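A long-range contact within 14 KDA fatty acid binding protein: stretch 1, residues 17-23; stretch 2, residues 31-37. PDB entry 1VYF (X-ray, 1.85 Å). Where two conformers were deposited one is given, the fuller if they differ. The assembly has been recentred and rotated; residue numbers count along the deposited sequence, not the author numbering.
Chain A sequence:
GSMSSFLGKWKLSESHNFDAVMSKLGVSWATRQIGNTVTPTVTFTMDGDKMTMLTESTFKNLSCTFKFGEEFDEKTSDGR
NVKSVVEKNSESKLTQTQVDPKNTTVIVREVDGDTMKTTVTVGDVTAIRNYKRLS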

# COMPACT_ATOMS: atom_id res chain seq x y z
N ASN A 17 -6.38 -8.79 10.45
CA ASN A 17 -5.44 -8.28 11.46
C ASN A 17 -4.94 -6.84 11.28
O ASN A 17 -3.88 -6.49 11.82
CB ASN A 17 -4.26 -9.24 11.66
CG ASN A 17 -3.66 -9.17 13.08
OD1 ASN A 17 -4.41 -9.04 14.04
ND2 ASN A 17 -2.34 -9.25 13.20
N PHE A 18 -5.69 -6.01 10.57
CA PHE A 18 -5.23 -4.66 10.24
C PHE A 18 -5.26 -3.72 11.45
O PHE A 18 -4.40 -2.85 11.56
CB PHE A 18 -6.04 -4.08 9.09
CG PHE A 18 -5.46 -2.81 8.45
CD1 PHE A 18 -4.13 -2.73 8.07
CD2 PHE A 18 -6.27 -1.74 8.21
CE1 PHE A 18 -3.62 -1.56 7.46
CE2 PHE A 18 -5.77 -0.57 7.60
CZ PHE A 18 -4.43 -0.51 7.23
N ASP A 19 -6.22 -3.89 12.36
CA ASP A 19 -6.22 -3.02 13.54
C ASP A 19 -4.97 -3.17 14.40
O ASP A 19 -4.49 -2.18 14.97
CB ASP A 19 -7.47 -3.19 14.38
CG ASP A 19 -7.61 -2.06 15.41
OD1 ASP A 19 -7.93 -0.94 14.98
OD2 ASP A 19 -7.39 -2.22 16.64
N ALA A 20 -4.42 -4.38 14.49
CA ALA A 20 -3.17 -4.60 15.23
C ALA A 20 -2.02 -3.74 14.65
O ALA A 20 -1.12 -3.30 15.39
CB ALA A 20 -2.79 -6.07 15.18
N VAL A 21 -2.03 -3.50 13.34
CA VAL A 21 -0.90 -2.75 12.77
C VAL A 21 -1.10 -1.27 12.89
O VAL A 21 -0.15 -0.56 13.18
CB VAL A 21 -0.43 -3.11 11.31
CG1 VAL A 21 -0.66 -4.54 10.92
CG2 VAL A 21 -0.88 -2.08 10.26
N MET A 22 -2.31 -0.77 12.75
CA MET A 22 -2.42 0.68 12.93
C MET A 22 -2.35 1.11 14.35
O MET A 22 -2.03 2.24 14.61
CB MET A 22 -3.52 1.39 12.16
CG MET A 22 -4.51 0.56 11.63
SD MET A 22 -5.54 0.39 12.94
CE MET A 22 -7.16 0.45 11.80
N SER A 23 -2.80 0.23 15.23
CA SER A 23 -2.73 0.45 16.65
C SER A 23 -1.26 0.61 17.03
O SER A 23 -0.87 1.56 17.74
CB SER A 23 -3.36 -0.72 17.40
OG SER A 23 -3.51 -0.39 18.77
N THR A 31 -9.22 7.71 13.12
CA THR A 31 -8.70 7.31 11.83
C THR A 31 -8.62 5.77 11.72
O THR A 31 -8.80 5.21 10.63
CB THR A 31 -7.32 7.92 11.55
OG1 THR A 31 -7.45 9.35 11.50
CG2 THR A 31 -6.86 7.53 10.14
N ARG A 32 -8.34 5.11 12.84
CA ARG A 32 -8.32 3.65 12.89
C ARG A 32 -9.70 3.10 12.52
O ARG A 32 -9.81 2.16 11.71
CB ARG A 32 -7.89 3.14 14.27
CG ARG A 32 -6.41 3.00 14.39
CD ARG A 32 -5.89 2.74 15.81
NE ARG A 32 -6.41 1.48 16.33
CZ ARG A 32 -6.74 1.28 17.60
NH1 ARG A 32 -6.59 2.24 18.50
NH2 ARG A 32 -7.22 0.10 17.98
N GLN A 33 -10.76 3.72 13.05
CA GLN A 33 -12.11 3.22 12.76
C GLN A 33 -12.43 3.35 11.27
O GLN A 33 -13.02 2.44 10.69
CB GLN A 33 -13.20 3.90 13.59
CG GLN A 33 -13.11 3.73 15.14
CD GLN A 33 -12.57 2.38 15.63
OE1 GLN A 33 -13.28 1.37 15.60
NE2 GLN A 33 -11.33 2.36 16.07
N ILE A 34 -12.08 4.50 10.68
CA ILE A 34 -12.18 4.71 9.24
C ILE A 34 -11.37 3.66 8.48
O ILE A 34 -11.89 3.05 7.54
CB ILE A 34 -11.74 6.16 8.81
CG1 ILE A 34 -12.71 7.21 9.37
CG2 ILE A 34 -11.69 6.32 7.27
CD1 ILE A 34 -12.08 8.60 9.50
N GLY A 35 -10.14 3.41 8.91
CA GLY A 35 -9.27 2.41 8.30
C GLY A 35 -9.80 0.98 8.39
O GLY A 35 -9.52 0.15 7.49
N ASN A 36 -10.59 0.69 9.44
CA ASN A 36 -11.22 -0.63 9.59
C ASN A 36 -12.56 -0.79 8.83
O ASN A 36 -13.13 -1.88 8.83
CB ASN A 36 -11.39 -0.97 11.09
CG ASN A 36 -10.04 -1.16 11.80
OD1 ASN A 36 -9.07 -1.65 11.21
ND2 ASN A 36 -9.97 -0.78 13.08
N THR A 37 -13.02 0.27 8.17
CA THR A 37 -14.30 0.28 7.47
C THR A 37 -14.20 0.53 5.96
O THR A 37 -14.85 -0.17 5.18
CB THR A 37 -15.29 1.30 8.08
OG1 THR A 37 -14.88 2.63 7.76
CG2 THR A 37 -15.33 1.25 9.61
O HOH W 1 -10.14 -0.48 16.59

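Two helical segments run nearly antiparallel here, with 152° between their N-to-C directions and axes that come within 10.2 Å of each other. Asp19 therefore faces Asn36 (CA to CA 6.8 Å), while one turn further along Met22 faces Arg32 (CA to CA 6.6 Å). The contact is small, burying 327 Å² over both sides, and most of its bonding converges on a single carboxylate.

That carboxylate belongs to Asp19. Its CA-to-CB bond points sideways, but with chi1 in t the end of the side chain comes nearer to the second stretch and meets Arg32 in a two-pronged salt bridge. Arg32 NH2 donates to Asp19 OD2 at 2.7 Å with an angle of 160°, and Arg32 NE donates to Asp19 OD1 at 3.2 Å with a more bent 145°. The guanidinium thus offers two N-H groups from one edge to two oxygens, so charge and direction reinforce each other. Asp19 OD1 takes more: Asn36 ND2 donates to it at 2.8 Å and 161°, and water 1 donates to the same oxygen, its O 2.8 Å from Asp19 OD1. Three donors thus share one oxygen, as the lone pairs and negative charge of a carboxylate permit. The water in turn accepts from Gln33, with Gln33 NE2 3.1 Å from the water oxygen. Gln33 has its CA-to-CB bond pointing away, yet its amide end swings back far enough to join the network through solvent.

The rule to read from this cluster is that one acidic residue near the start of its helix can gather donors from two positions about one turn apart on the partner: Arg32 and Asn36 are separated by four residues. The backbone holds them in that spacing, since Asn36 N donates to Arg32 O at 2.8 Å. Within the first stretch, Ser23 N donates to Asp19 O at 3.0 Å, keeping Ser23 one turn beyond the carboxylate. Ser23 OG lies over one face of the guanidinium, 3.8 Å from Arg32 CZ, a packing contact that leaves the bonding edge to Asp19.

Beside the polar cluster, Phe18 and Met22 direct their CA-to-CB bonds toward the second stretch and supply the buried apolar part. Gly35 lies on the facing side: an ideal CB there would point toward the first stretch, 3.6 Å from Met22 CE and 3.9 Å from Phe18 CE2, close but not a clash. The edge of the Phe18 ring meets the backbone, with Phe18 CE2 3.8 Å from Gly35 O. Met22 lies against the aliphatic part of Arg32, its SD 3.1 Å from Arg32 CG, and its methyl reaches Asn36, with Met22 CE 2.9 Å from Asn36 OD1. Both distances are short, and Met22 was modelled in two conformers, so they carry limited weight. Asn36 thus has two environments: one N-H of its amide is spent on Asp19 OD1, while its oxygen lies near carbon in this contact.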